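PDB 6NX0: Di-haem cytochrome c peroxidase family protein from Burkholderia thailandensis E264, which carries two covalently bound c-type hemes and probably acts as a peroxidase, passing electrons between them, as in the di-heme cytochrome c peroxidase and MauG family. Local coordinates for residues 130-135 with 460-465; 374-379 with 453-458; 389-394 with 445-450. One frame throughout, in Å; residues are numbered along the deposited sequence.

Contact 1 of 3, residues 130-135 with 460-465; sequences RAFAPT and ARYVGL
CG is anti to the carbonyl carbon in both Tyr462 and Leu465 (chi1 -50° and -64°), and their CB atoms point toward the loop 130-135; Arg130 answers with CG anti to its backbone N. One face of the tyrosine ring is met by the peptide joining Arg130 to Ala131, which stands steeply on it with Ala131 N nearest. That nitrogen sits 3.2 Å above the ring plane, offset toward the rim, with CE1 of Tyr462 as close as 3.3 Å to it. The methyl of Ala131 adds a CH-pi contact over the same face, its CB 4.1 Å from the ring centroid, while Arg461 CB covers the opposite face. The phenol OH reaches on to hydrogen-bond Pro128 O. This loop follows shortly after the CXXCH heme-attachment motif (Cys122, Cys125, His126): Phe132 O accepts from ND1 of His126, the axial ligand of heme c #1, so the short 3-10 segment 460-465 packs on the loop that hydrogen-bonds this histidine. Beside the ring contact, Leu465 CD1 packs on the Arg130 side chain, 3.9 Å from Arg130 CG and over the centre of one guanidinium face. At the guanidinium edge, in plane, Arg130 NE gives a nearly straight bond to Thr135 OG1 (2.8 Å, 176°). NH2 and NH1 of Arg130 go to the carbonyls of Ile377 and Ala475, which fixes the rotation of this buried charged group.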
loop_
_atom_site.group_PDB
_atom_site.type_symbol
_atom_site.label_atom_id
_atom_site.label_comp_id
_atom_site.label_asym_id
_atom_site.label_seq_id
_atom_site.Cartn_x
_atom_site.Cartn_y
_atom_site.Cartn_z
ATOM N N ARG A 130 0.607 11.130 10.500
ATOM C CA ARG A 130 1.353 10.961 9.251
ATOM C C ARG A 130 0.517 10.138 8.273
ATOM O O ARG A 130 0.988 9.160 7.686
ATOM C CB ARG A 130 2.726 10.306 9.499
ATOM C CG ARG A 130 3.738 10.400 8.324
ATOM C CD ARG A 130 5.023 9.622 8.585
ATOM N NE ARG A 130 5.709 10.150 9.752
ATOM C CZ ARG A 130 6.596 11.127 9.735
ATOM N NH1 ARG A 130 7.136 11.545 10.875
ATOM N NH2 ARG A 130 6.963 11.698 8.602
ATOM N N ALA A 131 -0.751 10.526 8.093
ATOM C CA ALA A 131 -1.650 9.900 7.112
ATOM C C ALA A 131 -1.778 8.395 7.331
ATOM O O ALA A 131 -1.991 7.627 6.386
ATOM C CB ALA A 131 -1.197 10.188 5.681
ATOM N N PHE A 132 -1.671 7.973 8.592
ATOM C CA PHE A 132 -1.780 6.556 8.949
ATOM C C PHE A 132 -0.720 5.731 8.228
ATOM O O PHE A 132 -0.910 4.552 7.943
ATOM C CB PHE A 132 -3.204 6.040 8.703
ATOM C CG PHE A 132 -4.210 6.673 9.611
ATOM C CD1 PHE A 132 -4.812 7.884 9.288
ATOM C CD2 PHE A 132 -4.507 6.090 10.829
ATOM C CE1 PHE A 132 -5.724 8.494 10.157
ATOM C CE2 PHE A 132 -5.420 6.671 11.690
ATOM C CZ PHE A 132 -6.023 7.894 11.360
ATOM N N ALA A 133 0.438 6.335 8.000
ATOM C CA ALA A 133 1.656 5.687 7.562
ATOM C C ALA A 133 2.639 5.643 8.723
ATOM O O ALA A 133 2.462 6.354 9.716
ATOM C CB ALA A 133 2.270 6.464 6.390
ATOM N N PRO A 134 3.689 4.835 8.651
ATOM C CA PRO A 134 4.520 4.666 9.846
ATOM C C PRO A 134 5.412 5.862 10.131
ATOM O O PRO A 134 6.035 6.446 9.237
ATOM C CB PRO A 134 5.348 3.407 9.539
ATOM C CG PRO A 134 5.323 3.279 8.080
ATOM C CD PRO A 134 3.998 3.806 7.631
ATOM N N THR A 135 5.473 6.206 11.412
ATOM C CA THR A 135 6.559 6.996 11.962
ATOM C C THR A 135 7.520 5.984 12.583
ATOM O O THR A 135 7.178 5.306 13.559
ATOM C CB THR A 135 6.037 8.024 12.963
ATOM O OG1 THR A 135 5.217 8.968 12.261
ATOM C CG2 THR A 135 7.173 8.732 13.631
ATOM N N ALA A 460 -4.233 18.073 3.687
ATOM C CA ALA A 460 -3.937 19.361 4.306
ATOM C C ALA A 460 -3.335 19.226 5.701
ATOM O O ALA A 460 -2.455 20.021 6.077
ATOM C CB ALA A 460 -5.212 20.197 4.371
ATOM N N ARG A 461 -3.826 18.265 6.491
ATOM C CA ARG A 461 -3.360 18.046 7.863
ATOM C C ARG A 461 -1.860 17.800 7.938
ATOM O O ARG A 461 -1.248 18.029 8.990
ATOM C CB ARG A 461 -4.108 16.843 8.481
ATOM C CG ARG A 461 -3.680 16.457 9.889
ATOM C CD ARG A 461 -4.591 15.357 10.413
ATOM N NE ARG A 461 -4.198 14.851 11.726
ATOM C CZ ARG A 461 -4.767 13.805 12.323
ATOM N NH1 ARG A 461 -5.738 13.136 11.717
ATOM N NH2 ARG A 461 -4.354 13.420 13.527
ATOM N N TYR A 462 -1.256 17.310 6.860
ATOM C CA TYR A 462 0.086 16.743 6.935
ATOM C C TYR A 462 1.141 17.503 6.149
ATOM O O TYR A 462 2.283 17.033 6.086
ATOM C CB TYR A 462 0.066 15.290 6.438
ATOM C CG TYR A 462 -1.020 14.471 7.081
ATOM C CD1 TYR A 462 -0.983 14.190 8.439
ATOM C CD2 TYR A 462 -2.069 13.966 6.333
ATOM C CE1 TYR A 462 -1.964 13.425 9.036
ATOM C CE2 TYR A 462 -3.062 13.196 6.925
ATOM C CZ TYR A 462 -2.999 12.939 8.274
ATOM O OH TYR A 462 -3.988 12.161 8.860
ATOM N N VAL A 463 0.818 18.666 5.554
ATOM C CA VAL A 463 1.776 19.315 4.651
ATOM C C VAL A 463 3.058 19.696 5.363
ATOM O O VAL A 463 4.129 19.704 4.746
ATOM C CB VAL A 463 1.159 20.540 3.953
ATOM C CG1 VAL A 463 0.055 20.108 2.998
ATOM C CG2 VAL A 463 0.655 21.538 4.965
ATOM N N GLY A 464 2.985 19.966 6.670
ATOM C CA GLY A 464 4.168 20.336 7.439
ATOM C C GLY A 464 5.181 19.225 7.621
ATOM O O GLY A 464 6.313 19.499 8.034
ATOM N N LEU A 465 4.817 17.983 7.316
ATOM C CA LEU A 465 5.764 16.893 7.421
ATOM C C LEU A 465 6.566 16.667 6.150
ATOM O O LEU A 465 7.533 15.901 6.166
ATOM C CB LEU A 465 5.041 15.584 7.775
ATOM C CG LEU A 465 4.342 15.529 9.133
ATOM C CD1 LEU A 465 3.689 14.156 9.321
ATOM C CD2 LEU A 465 5.334 15.826 10.236
#

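Contact 2 of 3, residues 374-379 with 453-458; sequences NVAIKE and FLRTLT. With HEC (heme c), chain C.
Asn374 N and Leu457 O make the direct backbone hydrogen bond between the two segments, 3.1 Å long, with the donor above the carbonyl plane rather than in it. Asn374 OD1 accepts from the backbone N of Asp459, the residue after the second segment, and in passing packs 3.4 Å from Thr458 CA. A second polar link runs through one water. It accepts from Ala376 N, donates to Leu454 O at 2.9 Å and also hydrogen-bonds Thr458 OG1, so the 3-10 segment 375-377 is tied to helix 444-455 through Leu454 O and to Thr458 as well.

Apolar contacts fill in around these bonds. The side chains of Val375 and Leu454 cross obliquely, Val375 CG1 lying 4.1 Å from Leu454 CB. The methyl of Ala376 points at the other segment and lodges between Arg455 CG and Thr458 OG1, each 3.9 Å from CB. Further along, Ile377 CG2 and Thr458 CG2 meet methyl to methyl.

Heme contacts form the third group. With CG2 anti to its backbone N, Val375 lays that methyl 3.9 Å from the heme methyl CMA, and Leu454 CD1 reaches the methyl CMB. Lys378, bent at chi3 and chi4, brings NZ to the propionate oxygen O1A in a weak hydrogen bond of 3.2 Å, where its charge would be expected to offset that of the carboxylate. A type I turn runs from Arg455 to Thr458 in the C-terminal region of the cytochrome c domain, and the loop 374-379 laid against it is part of the wall of the heme c #2 pocket.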
loop_
_atom_site.group_PDB
_atom_site.type_symbol
_atom_site.label_atom_id
_atom_site.label_comp_id
_atom_site.label_asym_id
_atom_site.label_seq_id
_atom_site.Cartn_x
_atom_site.Cartn_y
_atom_site.Cartn_z
ATOM N N ASN A 374 -0.301 11.353 -0.251
ATOM C CA ASN A 374 0.533 11.536 0.940
ATOM C C ASN A 374 1.898 10.884 0.831
ATOM O O ASN A 374 2.590 10.734 1.848
ATOM C CB ASN A 374 -0.196 11.082 2.198
ATOM C CG ASN A 374 -1.412 11.913 2.435
ATOM O OD1 ASN A 374 -1.287 13.116 2.734
ATOM N ND2 ASN A 374 -2.585 11.320 2.280
ATOM N N VAL A 375 2.352 10.568 -0.385
ATOM C CA VAL A 375 3.661 9.921 -0.531
ATOM C C VAL A 375 4.778 10.793 0.017
ATOM O O VAL A 375 5.761 10.284 0.569
ATOM C CB VAL A 375 3.894 9.523 -2.008
ATOM C CG1 VAL A 375 4.055 10.744 -2.900
ATOM C CG2 VAL A 375 5.091 8.547 -2.130
ATOM N N ALA A 376 4.637 12.122 -0.073
ATOM C CA ALA A 376 5.759 12.999 0.245
ATOM C C ALA A 376 6.036 13.143 1.742
ATOM O O ALA A 376 7.013 13.807 2.106
ATOM C CB ALA A 376 5.503 14.377 -0.368
ATOM N N ILE A 377 5.229 12.538 2.622
ATOM C CA ILE A 377 5.469 12.576 4.064
ATOM C C ILE A 377 6.012 11.261 4.588
ATOM O O ILE A 377 6.270 11.146 5.800
ATOM C CB ILE A 377 4.204 12.979 4.855
ATOM C CG1 ILE A 377 3.122 11.890 4.824
ATOM C CG2 ILE A 377 3.651 14.307 4.357
ATOM C CD1 ILE A 377 1.899 12.210 5.640
ATOM N N LYS A 378 6.218 10.272 3.722
ATOM C CA LYS A 378 6.737 8.990 4.177
ATOM C C LYS A 378 8.227 9.088 4.484
ATOM O O LYS A 378 8.966 9.853 3.865
ATOM C CB LYS A 378 6.503 7.907 3.122
ATOM C CG LYS A 378 5.047 7.603 2.862
ATOM C CD LYS A 378 4.844 6.871 1.562
ATOM C CE LYS A 378 5.468 5.483 1.547
ATOM N NZ LYS A 378 4.512 4.445 2.008
ATOM N N GLU A 379 8.665 8.286 5.449
ATOM C CA GLU A 379 10.072 8.236 5.829
ATOM C C GLU A 379 10.896 7.270 4.987
ATOM O O GLU A 379 12.128 7.401 4.943
ATOM C CB GLU A 379 10.196 7.877 7.315
ATOM C CG GLU A 379 9.641 8.970 8.222
ATOM C CD GLU A 379 9.727 8.631 9.688
ATOM O OE1 GLU A 379 9.719 7.440 10.040
ATOM O OE2 GLU A 379 9.814 9.567 10.506
ATOM N N PHE A 453 5.052 17.828 -8.348
ATOM C CA PHE A 453 3.675 17.410 -8.501
ATOM C C PHE A 453 3.255 16.436 -7.402
ATOM O O PHE A 453 2.171 16.566 -6.843
ATOM C CB PHE A 453 3.471 16.791 -9.880
ATOM C CG PHE A 453 2.157 16.138 -10.012
ATOM C CD1 PHE A 453 0.995 16.876 -9.947
ATOM C CD2 PHE A 453 2.065 14.755 -10.159
ATOM C CE1 PHE A 453 -0.240 16.257 -10.022
ATOM C CE2 PHE A 453 0.838 14.130 -10.239
ATOM C CZ PHE A 453 -0.316 14.868 -10.165
ATOM N N LEU A 454 4.095 15.448 -7.074
ATOM C CA LEU A 454 3.695 14.484 -6.045
ATOM C C LEU A 454 3.450 15.162 -4.707
ATOM O O LEU A 454 2.633 14.694 -3.908
ATOM C CB LEU A 454 4.748 13.394 -5.907
ATOM C CG LEU A 454 4.867 12.487 -7.146
ATOM C CD1 LEU A 454 5.994 11.465 -6.930
ATOM C CD2 LEU A 454 3.528 11.809 -7.460
ATOM N N ARG A 455 4.151 16.259 -4.439
ATOM C CA ARG A 455 3.941 16.961 -3.181
ATOM C C ARG A 455 2.568 17.633 -3.109
ATOM O O ARG A 455 2.095 17.930 -2.007
ATOM C CB ARG A 455 5.083 17.971 -2.993
ATOM C CG ARG A 455 6.441 17.341 -2.769
ATOM C CD ARG A 455 7.598 18.354 -3.003
ATOM N NE ARG A 455 7.484 19.513 -2.111
ATOM C CZ ARG A 455 7.938 19.554 -0.859
ATOM N NH1 ARG A 455 8.552 18.507 -0.333
ATOM N NH2 ARG A 455 7.759 20.663 -0.132
ATOM N N THR A 456 1.883 17.843 -4.239
ATOM C CA THR A 456 0.522 18.377 -4.200
ATOM C C THR A 456 -0.509 17.360 -3.722
ATOM O O THR A 456 -1.671 17.726 -3.495
ATOM C CB THR A 456 0.073 18.908 -5.577
ATOM O OG1 THR A 456 -0.262 17.825 -6.473
ATOM C CG2 THR A 456 1.120 19.840 -6.199
ATOM N N LEU A 457 -0.123 16.094 -3.572
ATOM C CA LEU A 457 -1.058 15.048 -3.186
ATOM C C LEU A 457 -1.112 14.832 -1.674
ATOM O O LEU A 457 -1.737 13.877 -1.209
ATOM C CB LEU A 457 -0.683 13.731 -3.872
ATOM C CG LEU A 457 -0.371 13.799 -5.361
ATOM C CD1 LEU A 457 -0.098 12.412 -5.919
ATOM C CD2 LEU A 457 -1.514 14.459 -6.111
ATOM N N THR A 458 -0.468 15.688 -0.900
ATOM C CA THR A 458 -0.503 15.583 0.552
ATOM C C THR A 458 -1.770 16.217 1.118
ATOM O O THR A 458 -2.094 17.369 0.812
ATOM C CB THR A 458 0.731 16.269 1.117
ATOM O OG1 THR A 458 1.898 15.661 0.556
ATOM C CG2 THR A 458 0.767 16.185 2.618
HETATM FE FE HEC C . 5.434 3.795 -9.532
HETATM C CHA HEC C . 5.860 2.533 -6.374
HETATM C CHB HEC C . 6.211 6.940 -8.391
HETATM C CHC HEC C . 5.662 4.942 -12.757
HETATM C CHD HEC C . 4.296 0.784 -10.666
HETATM N NA HEC C . 5.882 4.590 -7.720
HETATM C C1A HEC C . 5.957 3.883 -6.535
HETATM C C2A HEC C . 6.406 4.802 -5.522
HETATM C C3A HEC C . 6.402 6.029 -6.056
HETATM C C4A HEC C . 6.078 5.923 -7.457
HETATM C CMA HEC C . 6.883 7.323 -5.406
HETATM C CAA HEC C . 6.589 4.452 -4.027
HETATM C CBA HEC C . 5.295 4.646 -3.255
HETATM C CGA HEC C . 5.335 4.213 -1.809
HETATM O O1A HEC C . 4.217 4.210 -1.209
HETATM O O2A HEC C . 6.345 3.616 -1.341
HETATM N NB HEC C . 5.820 5.571 -10.411
HETATM C C1B HEC C . 6.065 6.772 -9.741
HETATM C C2B HEC C . 6.275 7.810 -10.733
HETATM C C3B HEC C . 6.197 7.266 -11.945
HETATM C C4B HEC C . 5.862 5.860 -11.760
HETATM C CMB HEC C . 6.494 9.305 -10.381
HETATM C CAB HEC C . 6.467 7.914 -13.327
HETATM C CBB HEC C . 7.915 8.452 -13.397
HETATM N NC HEC C . 4.982 3.045 -11.351
HETATM C C1C HEC C . 5.219 3.663 -12.563
HETATM C C2C HEC C . 4.849 2.739 -13.599
HETATM C C3C HEC C . 4.377 1.624 -13.026
HETATM C C4C HEC C . 4.486 1.776 -11.594
HETATM C CMC HEC C . 4.920 3.125 -15.093
HETATM C CAC HEC C . 3.636 0.467 -13.716
HETATM C CBC HEC C . 4.609 -0.210 -14.704
HETATM N ND HEC C . 5.087 2.015 -8.654
HETATM C C1D HEC C . 4.625 0.885 -9.337
HETATM C C2D HEC C . 4.731 -0.240 -8.455
HETATM C C3D HEC C . 5.291 0.260 -7.180
HETATM C C4D HEC C . 5.441 1.680 -7.351
HETATM C CMD HEC C . 4.359 -1.691 -8.744
HETATM C CAD HEC C . 5.629 -0.571 -5.936
HETATM C CBD HEC C . 7.021 -1.143 -6.120
HETATM C CGD HEC C . 7.581 -1.648 -4.814
HETATM O O1D HEC C . 6.981 -1.363 -3.749
HETATM O O2D HEC C . 8.727 -2.184 -4.839
HETATM O O HOH W 1 2.277 13.576 -1.308
#

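Contact 3 of 3, residues 389-394 with 445-450; sequences TLRDAV and ADVDDL
Two helices of the second cytochrome c domain cross here: 390-399, which carries Tyr397, an axial ligand of the heme c #2 iron, and the C-terminal helix 444-455. Arg391 and Val394 of the first meet Val447, Asp448 and Leu450 of the second, with the segment axes 9.6 Å apart at closest approach and their directions 122° apart.

The polar part is a salt bridge at the outer side. Arg391 leaves its helix with CG anti to the backbone N (chi1 -167°) and stays extended as far as NE. The guanidinium then grips Asp448 side-on, giving both NE and NH1 to the single oxygen OD1. The NE bond is the shorter, 2.8 Å, and meets OD1 nearly along its C-O axis; the one from NH1, 3.1 Å, arrives from above the carboxylate plane. OD1 itself lies in the guanidinium plane, although the planes of the two groups are turned 63° apart. NH1 has a further salt bridge to Asp444, so two acidic side chains near the start of the helix hold the arginine.

Beneath the charged group, Val447 CG1 rests over the centre of one guanidinium face, 3.6 Å from Arg391 CZ, and the two side chains cross at about a right angle. Deeper in, Val394 CG1 touches Val447 CG1 at 3.9 Å as the valines slide past each other in opposite directions. The same methyl meets CB and CD1 of Leu450, whose side chain lies close to the heme and Cys301. At the start of the first helix, Thr389 OG1 accepts from Asp392 N as its N-cap. Arg391 and Val394 thus bring the Tyr397-bearing helix against helix 444-455, whose Asp449 and Leu450 pack on helix 284-293, the pairing of N- and C-terminal helices characteristic of the cytochrome c fold.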
loop_
_atom_site.group_PDB
_atom_site.type_symbol
_atom_site.label_atom_id
_atom_site.label_comp_id
_atom_site.label_asym_id
_atom_site.label_seq_id
_atom_site.Cartn_x
_atom_site.Cartn_y
_atom_site.Cartn_z
ATOM N N THR A 389 14.404 8.964 0.284
ATOM C CA THR A 389 13.895 10.231 -0.214
ATOM C C THR A 389 12.967 9.989 -1.384
ATOM O O THR A 389 13.188 9.078 -2.184
ATOM C CB THR A 389 14.988 11.190 -0.690
ATOM O OG1 THR A 389 15.577 10.676 -1.882
ATOM C CG2 THR A 389 16.072 11.388 0.384
ATOM N N LEU A 390 11.936 10.822 -1.474
ATOM C CA LEU A 390 10.988 10.728 -2.570
ATOM C C LEU A 390 11.681 10.944 -3.905
ATOM O O LEU A 390 11.369 10.270 -4.893
ATOM C CB LEU A 390 9.870 11.743 -2.373
ATOM C CG LEU A 390 8.845 11.827 -3.512
ATOM C CD1 LEU A 390 8.181 10.440 -3.746
ATOM C CD2 LEU A 390 7.815 12.887 -3.244
ATOM N N ARG A 391 12.646 11.870 -3.963
ATOM C CA ARG A 391 13.300 12.121 -5.242
ATOM C C ARG A 391 14.023 10.882 -5.754
ATOM O O ARG A 391 14.020 10.624 -6.964
ATOM C CB ARG A 391 14.261 13.305 -5.154
ATOM C CG ARG A 391 14.690 13.758 -6.578
ATOM C CD ARG A 391 15.784 14.787 -6.599
ATOM N NE ARG A 391 15.989 15.258 -7.976
ATOM C CZ ARG A 391 16.710 14.608 -8.889
ATOM N NH1 ARG A 391 16.828 15.120 -10.117
ATOM N NH2 ARG A 391 17.316 13.463 -8.595
ATOM N N ASP A 392 14.627 10.087 -4.861
ATOM C CA ASP A 392 15.310 8.874 -5.297
ATOM C C ASP A 392 14.318 7.869 -5.864
ATOM O O ASP A 392 14.611 7.201 -6.860
ATOM C CB ASP A 392 16.099 8.240 -4.141
ATOM C CG ASP A 392 17.462 8.872 -3.927
ATOM O OD1 ASP A 392 17.856 9.779 -4.698
ATOM O OD2 ASP A 392 18.139 8.455 -2.969
ATOM N N ALA A 393 13.135 7.765 -5.252
ATOM C CA ALA A 393 12.099 6.865 -5.760
ATOM C C ALA A 393 11.688 7.238 -7.171
ATOM O O ALA A 393 11.461 6.354 -8.005
ATOM C CB ALA A 393 10.885 6.873 -4.842
ATOM N N VAL A 394 11.573 8.542 -7.452
ATOM C CA VAL A 394 11.204 8.993 -8.790
ATOM C C VAL A 394 12.371 8.815 -9.761
ATOM O O VAL A 394 12.200 8.333 -10.893
ATOM C CB VAL A 394 10.740 10.460 -8.723
ATOM C CG1 VAL A 394 10.477 11.025 -10.125
ATOM C CG2 VAL A 394 9.507 10.606 -7.844
ATOM N N ALA A 445 15.785 18.006 -14.307
ATOM C CA ALA A 445 14.734 18.989 -14.061
ATOM C C ALA A 445 13.346 18.358 -14.160
ATOM O O ALA A 445 12.431 18.712 -13.404
ATOM C CB ALA A 445 14.867 20.154 -15.053
ATOM N N ASP A 446 13.161 17.440 -15.117
ATOM C CA ASP A 446 11.910 16.698 -15.203
ATOM C C ASP A 446 11.632 15.949 -13.903
ATOM O O ASP A 446 10.503 15.945 -13.408
ATOM C CB ASP A 446 11.956 15.675 -16.340
ATOM C CG ASP A 446 11.956 16.302 -17.734
ATOM O OD1 ASP A 446 11.535 17.468 -17.884
ATOM O OD2 ASP A 446 12.360 15.597 -18.687
ATOM N N VAL A 447 12.654 15.295 -13.361
ATOM C CA VAL A 447 12.483 14.558 -12.107
ATOM C C VAL A 447 12.085 15.512 -10.995
ATOM O O VAL A 447 11.175 15.223 -10.203
ATOM C CB VAL A 447 13.772 13.791 -11.781
ATOM C CG1 VAL A 447 13.722 13.208 -10.367
ATOM C CG2 VAL A 447 13.994 12.686 -12.793
ATOM N N ASP A 448 12.762 16.671 -10.910
ATOM C CA ASP A 448 12.388 17.673 -9.913
ATOM C C ASP A 448 10.916 18.080 -10.050
ATOM O O ASP A 448 10.207 18.271 -9.054
ATOM C CB ASP A 448 13.267 18.921 -10.040
ATOM C CG ASP A 448 14.770 18.657 -9.841
ATOM O OD1 ASP A 448 15.191 17.622 -9.281
ATOM O OD2 ASP A 448 15.562 19.538 -10.257
ATOM N N ASP A 449 10.444 18.267 -11.290
ATOM C CA ASP A 449 9.070 18.689 -11.510
ATOM C C ASP A 449 8.068 17.607 -11.106
ATOM O O ASP A 449 7.016 17.919 -10.539
ATOM C CB ASP A 449 8.888 19.081 -12.973
ATOM C CG ASP A 449 9.649 20.354 -13.352
ATOM O OD1 ASP A 449 10.159 21.059 -12.448
ATOM O OD2 ASP A 449 9.736 20.641 -14.577
ATOM N N LEU A 450 8.393 16.333 -11.376
ATOM C CA LEU A 450 7.554 15.229 -10.920
ATOM C C LEU A 450 7.444 15.207 -9.399
ATOM O O LEU A 450 6.344 15.041 -8.857
ATOM C CB LEU A 450 8.105 13.905 -11.433
ATOM C CG LEU A 450 7.792 13.582 -12.903
ATOM C CD1 LEU A 450 8.695 12.461 -13.419
ATOM C CD2 LEU A 450 6.351 13.223 -13.069
#

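In the fold
The three contacts run as a chain from one heme to the other. Contact 1 sits behind the proximal side of heme c #1, and its centre is about 9 Å from that of contact 2; the two are joined where Arg130 NH2 meets Ile377 O at 2.9 Å. Contact 2 in turn lies about 11 Å, centre to centre, from contact 3. Both draw on helix 444-455, and Leu454 CD1 packs 3.7 Å from Val394 CG2, with Leu390 filling in against Val375 and Ala376. Contacts 2 and 3 both line the heme c #2 pocket, the former through Val375 and Lys378, the latter through Leu390, whereas contacts 1 and 3 stand about 20 Å apart between centres and do not touch.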